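PDB 2AZQ: catechol 1,2-dioxygenase from Pseudomonas putida, which probably catalyses the iron(III)-dependent intradiol cleavage of catechol by molecular oxygen to cis,cis-muconate, the first step of the catechol branch of the beta-ketoadipate pathway. Local coordinates for residues Gln136-Ala142 and Leu284-Leu290; Thr127-Val131 and Ala157-Gly161. All coordinates share one frame; numbering follows the deposited sequence.

Contact 1. Residues Gln136-Ala142 and Leu284-Leu290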
loop_
_atom_site.group_PDB
_atom_site.type_symbol
_atom_site.label_atom_id
_atom_site.label_comp_id
_atom_site.label_asym_id
_atom_site.label_seq_id
_atom_site.Cartn_x
_atom_site.Cartn_y
_atom_site.Cartn_z
ATOM N N GLN A 136 -18.624 21.595 -27.037
ATOM C CA GLN A 136 -18.543 21.148 -28.437
ATOM C C GLN A 136 -17.192 21.357 -29.087
ATOM O O GLN A 136 -16.432 22.240 -28.701
ATOM C CB GLN A 136 -19.597 21.819 -29.312
ATOM C CG GLN A 136 -19.336 23.260 -29.637
ATOM C CD GLN A 136 -20.389 23.819 -30.579
ATOM O OE1 GLN A 136 -21.584 23.528 -30.422
ATOM N NE2 GLN A 136 -19.963 24.649 -31.544
ATOM N N GLY A 137 -16.905 20.530 -30.081
ATOM C CA GLY A 137 -15.641 20.614 -30.783
ATOM C C GLY A 137 -15.487 19.486 -31.784
ATOM O O GLY A 137 -16.397 18.689 -31.969
ATOM N N GLN A 138 -14.346 19.412 -32.451
ATOM C CA GLN A 138 -14.127 18.343 -33.411
ATOM C C GLN A 138 -12.915 17.540 -32.990
ATOM O O GLN A 138 -12.155 17.935 -32.104
ATOM C CB GLN A 138 -13.862 18.895 -34.806
ATOM C CG GLN A 138 -14.980 19.690 -35.379
ATOM C CD GLN A 138 -14.601 20.418 -36.670
ATOM O OE1 GLN A 138 -13.705 21.304 -36.694
ATOM N NE2 GLN A 138 -15.289 20.056 -37.756
ATOM N N VAL A 139 -12.776 16.396 -33.633
ATOM C CA VAL A 139 -11.660 15.501 -33.463
ATOM C C VAL A 139 -10.906 15.685 -34.795
ATOM O O VAL A 139 -11.492 15.588 -35.879
ATOM C CB VAL A 139 -12.174 14.084 -33.286
ATOM C CG1 VAL A 139 -11.063 13.065 -33.431
ATOM C CG2 VAL A 139 -12.797 14.002 -31.939
ATOM N N PHE A 140 -9.620 15.989 -34.709
ATOM C CA PHE A 140 -8.811 16.207 -35.895
ATOM C C PHE A 140 -7.761 15.181 -36.181
ATOM O O PHE A 140 -7.245 14.547 -35.263
ATOM C CB PHE A 140 -8.123 17.553 -35.817
ATOM C CG PHE A 140 -8.992 18.681 -36.206
ATOM C CD1 PHE A 140 -8.526 19.976 -36.124
ATOM C CD2 PHE A 140 -10.274 18.439 -36.689
ATOM C CE1 PHE A 140 -9.323 21.031 -36.520
ATOM C CE2 PHE A 140 -11.088 19.469 -37.090
ATOM C CZ PHE A 140 -10.622 20.784 -37.010
ATOM N N ASP A 141 -7.423 15.058 -37.464
ATOM C CA ASP A 141 -6.411 14.111 -37.877
ATOM C C ASP A 141 -5.032 14.773 -37.810
ATOM O O ASP A 141 -4.909 15.967 -37.491
ATOM C CB ASP A 141 -6.713 13.578 -39.285
ATOM C CG ASP A 141 -6.405 14.577 -40.387
ATOM O OD1 ASP A 141 -6.848 14.339 -41.528
ATOM O OD2 ASP A 141 -5.707 15.579 -40.144
ATOM N N ALA A 142 -3.999 13.987 -38.086
ATOM C CA ALA A 142 -2.644 14.496 -38.048
ATOM C C ALA A 142 -2.484 15.773 -38.896
ATOM O O ALA A 142 -1.670 16.651 -38.579
ATOM C CB ALA A 142 -1.685 13.411 -38.524
ATOM N N LEU A 284 -18.364 26.256 -24.213
ATOM C CA LEU A 284 -16.964 25.927 -24.301
ATOM C C LEU A 284 -16.721 25.062 -25.544
ATOM O O LEU A 284 -17.436 24.079 -25.817
ATOM C CB LEU A 284 -16.560 25.216 -22.996
ATOM C CG LEU A 284 -15.178 24.570 -22.834
ATOM C CD1 LEU A 284 -14.060 25.545 -23.191
ATOM C CD2 LEU A 284 -15.044 24.094 -21.402
ATOM N N SER A 285 -15.736 25.458 -26.336
ATOM C CA SER A 285 -15.429 24.695 -27.538
ATOM C C SER A 285 -13.962 24.319 -27.484
ATOM O O SER A 285 -13.098 25.139 -27.184
ATOM C CB SER A 285 -15.718 25.507 -28.794
ATOM O OG SER A 285 -14.816 26.586 -28.889
ATOM N N PHE A 286 -13.695 23.056 -27.767
ATOM C CA PHE A 286 -12.339 22.569 -27.713
ATOM C C PHE A 286 -12.233 21.380 -28.673
ATOM O O PHE A 286 -13.107 20.503 -28.676
ATOM C CB PHE A 286 -12.029 22.149 -26.271
ATOM C CG PHE A 286 -10.591 21.939 -25.997
ATOM C CD1 PHE A 286 -9.856 22.907 -25.330
ATOM C CD2 PHE A 286 -9.950 20.769 -26.419
ATOM C CE1 PHE A 286 -8.482 22.717 -25.080
ATOM C CE2 PHE A 286 -8.572 20.568 -26.177
ATOM C CZ PHE A 286 -7.840 21.546 -25.507
ATOM N N ASP A 287 -11.170 21.386 -29.487
ATOM C CA ASP A 287 -10.896 20.332 -30.466
ATOM C C ASP A 287 -9.676 19.511 -30.088
ATOM O O ASP A 287 -8.694 20.009 -29.520
ATOM C CB ASP A 287 -10.610 20.909 -31.849
ATOM C CG ASP A 287 -11.703 21.809 -32.345
ATOM O OD1 ASP A 287 -12.853 21.344 -32.476
ATOM O OD2 ASP A 287 -11.393 22.988 -32.615
ATOM N N PHE A 288 -9.724 18.241 -30.445
ATOM C CA PHE A 288 -8.611 17.363 -30.154
ATOM C C PHE A 288 -8.050 16.974 -31.487
ATOM O O PHE A 288 -8.801 16.724 -32.428
ATOM C CB PHE A 288 -9.096 16.148 -29.385
ATOM C CG PHE A 288 -9.899 16.501 -28.183
ATOM C CD1 PHE A 288 -11.244 16.837 -28.310
ATOM C CD2 PHE A 288 -9.297 16.537 -26.916
ATOM C CE1 PHE A 288 -11.984 17.200 -27.184
ATOM C CE2 PHE A 288 -10.033 16.903 -25.780
ATOM C CZ PHE A 288 -11.377 17.233 -25.909
ATOM N N ARG A 289 -6.727 16.984 -31.566
ATOM C CA ARG A 289 -6.016 16.642 -32.781
ATOM C C ARG A 289 -5.233 15.382 -32.424
ATOM O O ARG A 289 -4.430 15.404 -31.490
ATOM C CB ARG A 289 -5.085 17.800 -33.150
ATOM C CG ARG A 289 -4.356 17.593 -34.453
ATOM C CD ARG A 289 -3.597 18.793 -34.897
ATOM N NE ARG A 289 -3.189 18.547 -36.271
ATOM C CZ ARG A 289 -2.542 19.412 -37.059
ATOM N NH1 ARG A 289 -2.205 20.628 -36.619
ATOM N NH2 ARG A 289 -2.247 19.061 -38.314
ATOM N N LEU A 290 -5.480 14.283 -33.136
ATOM C CA LEU A 290 -4.798 13.017 -32.839
ATOM C C LEU A 290 -3.598 12.743 -33.733
ATOM O O LEU A 290 -3.322 13.468 -34.681
ATOM C CB LEU A 290 -5.759 11.823 -32.951
ATOM C CG LEU A 290 -7.069 11.796 -32.159
ATOM C CD1 LEU A 290 -7.844 10.561 -32.530
ATOM C CD2 LEU A 290 -6.812 11.803 -30.668
#
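The aliphatic part of Arg289 packs against Phe140, its CG 4.0 Å from the CB of Phe140, where two parallel strands of the mixed beta-sheet core of the intradiol dioxygenases run side by side. Their pairing suggests how a side chain may stand in where a backbone ladder lapses. Regular backbone bonds flank a lapse in the middle: Gln136 N donates to Leu284 O before it, and Phe288 N to Gln138 O after it. Further on, Leu290 N donates to Phe140 O at 2.8 Å. Within the lapse Gln138 N lies 4.1 Å from Phe286 O, which is taken instead by the hydroxyl of Tyr187, and OD1 of Asp287 accepts the Gln138 N-H, although the modelled separation is too short to be trusted in detail. With CG anti to its carbonyl carbon (chi1 -55°), the Asp287 carboxylate reaches across to strand 132-140, although its CB does not point there. On the buried face, Val139 CG1 meets Leu290 CD1 at 4.2 Å, and the Phe288 ring packs against Phe224 and Ile226 of the strand that carries iron ligands His221 and His223. At the far end, the extended Arg289 chain presents the edge of its guanidinium to two carbonyls: NH2 lies at Ala142 O, modelled too close for its length to be relied on, while NE makes a weak bond to Asp141 O at 3.3 Å.

Contact 2. Residues Thr127-Val131 and Ala157-Gly161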
loop_
_atom_site.group_PDB
_atom_site.type_symbol
_atom_site.label_atom_id
_atom_site.label_comp_id
_atom_site.label_asym_id
_atom_site.label_seq_id
_atom_site.Cartn_x
_atom_site.Cartn_y
_atom_site.Cartn_z
ATOM N N THR A 127 -30.730 17.042 -11.961
ATOM C CA THR A 127 -30.845 17.049 -10.516
ATOM C C THR A 127 -30.338 18.290 -9.814
ATOM O O THR A 127 -30.905 18.690 -8.799
ATOM C CB THR A 127 -30.055 15.889 -9.942
ATOM O OG1 THR A 127 -30.697 14.669 -10.285
ATOM C CG2 THR A 127 -29.946 15.998 -8.458
ATOM N N ASP A 128 -29.260 18.872 -10.345
ATOM C CA ASP A 128 -28.562 20.037 -9.767
ATOM C C ASP A 128 -29.089 21.488 -10.095
ATOM O O ASP A 128 -30.003 21.649 -10.922
ATOM C CB ASP A 128 -27.070 19.931 -10.188
ATOM C CG ASP A 128 -26.314 18.735 -9.552
ATOM O OD1 ASP A 128 -26.051 18.789 -8.340
ATOM O OD2 ASP A 128 -25.949 17.754 -10.253
ATOM N N PRO A 129 -28.566 22.543 -9.365
ATOM C CA PRO A 129 -28.836 23.995 -9.468
ATOM C C PRO A 129 -27.487 24.512 -10.051
ATOM O O PRO A 129 -26.817 25.409 -9.504
ATOM C CB PRO A 129 -28.995 24.410 -8.009
ATOM C CG PRO A 129 -27.761 23.766 -7.432
ATOM C CD PRO A 129 -27.730 22.338 -8.152
ATOM N N GLY A 130 -27.074 23.877 -11.140
ATOM C CA GLY A 130 -25.832 24.255 -11.744
ATOM C C GLY A 130 -26.061 25.185 -12.899
ATOM O O GLY A 130 -27.168 25.659 -13.147
ATOM N N VAL A 131 -24.962 25.446 -13.587
ATOM C CA VAL A 131 -24.903 26.282 -14.756
ATOM C C VAL A 131 -24.828 25.267 -15.889
ATOM O O VAL A 131 -23.946 24.420 -15.883
ATOM C CB VAL A 131 -23.609 27.142 -14.709
ATOM C CG1 VAL A 131 -23.362 27.859 -16.044
ATOM C CG2 VAL A 131 -23.717 28.121 -13.576
ATOM N N ALA A 157 -16.953 15.826 -12.620
ATOM C CA ALA A 157 -17.676 15.977 -11.369
ATOM C C ALA A 157 -18.917 16.840 -11.537
ATOM O O ALA A 157 -19.076 17.543 -12.525
ATOM C CB ALA A 157 -16.780 16.575 -10.322
ATOM N N ASN A 158 -19.804 16.756 -10.555
ATOM C CA ASN A 158 -21.022 17.529 -10.552
ATOM C C ASN A 158 -20.792 18.825 -9.731
ATOM O O ASN A 158 -19.646 19.131 -9.362
ATOM C CB ASN A 158 -22.161 16.673 -9.995
ATOM C CG ASN A 158 -22.010 16.352 -8.519
ATOM O OD1 ASN A 158 -20.992 16.633 -7.897
ATOM N ND2 ASN A 158 -23.042 15.751 -7.957
ATOM N N THR A 159 -21.846 19.592 -9.444
ATOM C CA THR A 159 -21.644 20.835 -8.702
ATOM C C THR A 159 -21.171 20.623 -7.256
ATOM O O THR A 159 -20.567 21.520 -6.692
ATOM C CB THR A 159 -22.897 21.732 -8.719
ATOM O OG1 THR A 159 -23.937 21.111 -7.964
ATOM C CG2 THR A 159 -23.383 21.944 -10.124
ATOM N N GLN A 160 -21.428 19.465 -6.651
ATOM C CA GLN A 160 -20.932 19.214 -5.286
ATOM C C GLN A 160 -19.465 18.797 -5.451
ATOM O O GLN A 160 -18.722 18.586 -4.470
ATOM C CB GLN A 160 -21.643 18.047 -4.609
ATOM C CG GLN A 160 -23.089 18.220 -4.248
ATOM C CD GLN A 160 -23.781 16.851 -4.195
ATOM O OE1 GLN A 160 -23.321 15.930 -3.478
ATOM N NE2 GLN A 160 -24.875 16.699 -4.972
ATOM N N GLY A 161 -19.062 18.644 -6.706
ATOM C CA GLY A 161 -17.695 18.254 -6.960
ATOM C C GLY A 161 -17.385 16.783 -6.734
ATOM O O GLY A 161 -16.319 16.468 -6.216
#
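Thr159 OG1 gives a weak hydrogen bond to Asp128 OD1 at 3.2 Å, and the two side chains run alongside each other, head to tail, to make it. The other carboxylate oxygen of Asp128, OD2, comes 3.9 Å from CB of Asn158, with the carboxylate and the Asn158 amide planes almost perpendicular (89°). The methyl of Thr159 turns the other way: with OG1 held between the backbone N and carbonyl carbon (chi1 68°), CG2 is left to rest 3.7 Å from CA of Gly130, where a beta-carbon would collide with it. Replacing Asp128 with an alanine would probably leave the Thr159 hydroxyl without this acceptor and open a gap beside Asn158. One shell further out, Ile192 of strand 186-192 touches both Asp128 and Thr159. What positions Thr159 is the turn it belongs to: Gly161 N donates to Asn158 O at 2.8 Å, Thr159 O accepts from the Ser195 hydroxyl, and Asn158 OD1 receives Thr162 N together with a weak bond from Gln160 N at 3.1 Å. This is a type I beta turn with an asparagine as its first residue, whose OD1 to Gln160 N bond, though weak, has the pattern of an Asx turn; it is followed, after Thr162, by Tyr163, a ligand of the iron(III) site of this intradiol dioxygenase.

In the fold
From the N terminus, the chain first supplies the loop 127-131, which runs into strand 132-140 and so to 136-142. It then returns at 157-161, where contact 2 closes a loop with 25 residues in between. Only much later does 284-290 come back beside 136-142, so contact 1 closes a far longer one, with 141 intervening residues. Because the segments alternate, the two closures cross instead of nesting. The centres of contacts 1 and 2 lie about 25 Å apart. Contact 1 pairs strands 132-140 and 281-289 within the sheet, whereas contact 2 joins two surface loops, the Asn158 side chain being about 11 Å from the iron(III) ion. Strand 132-140 begins just after 127-131 and carries most of 136-142.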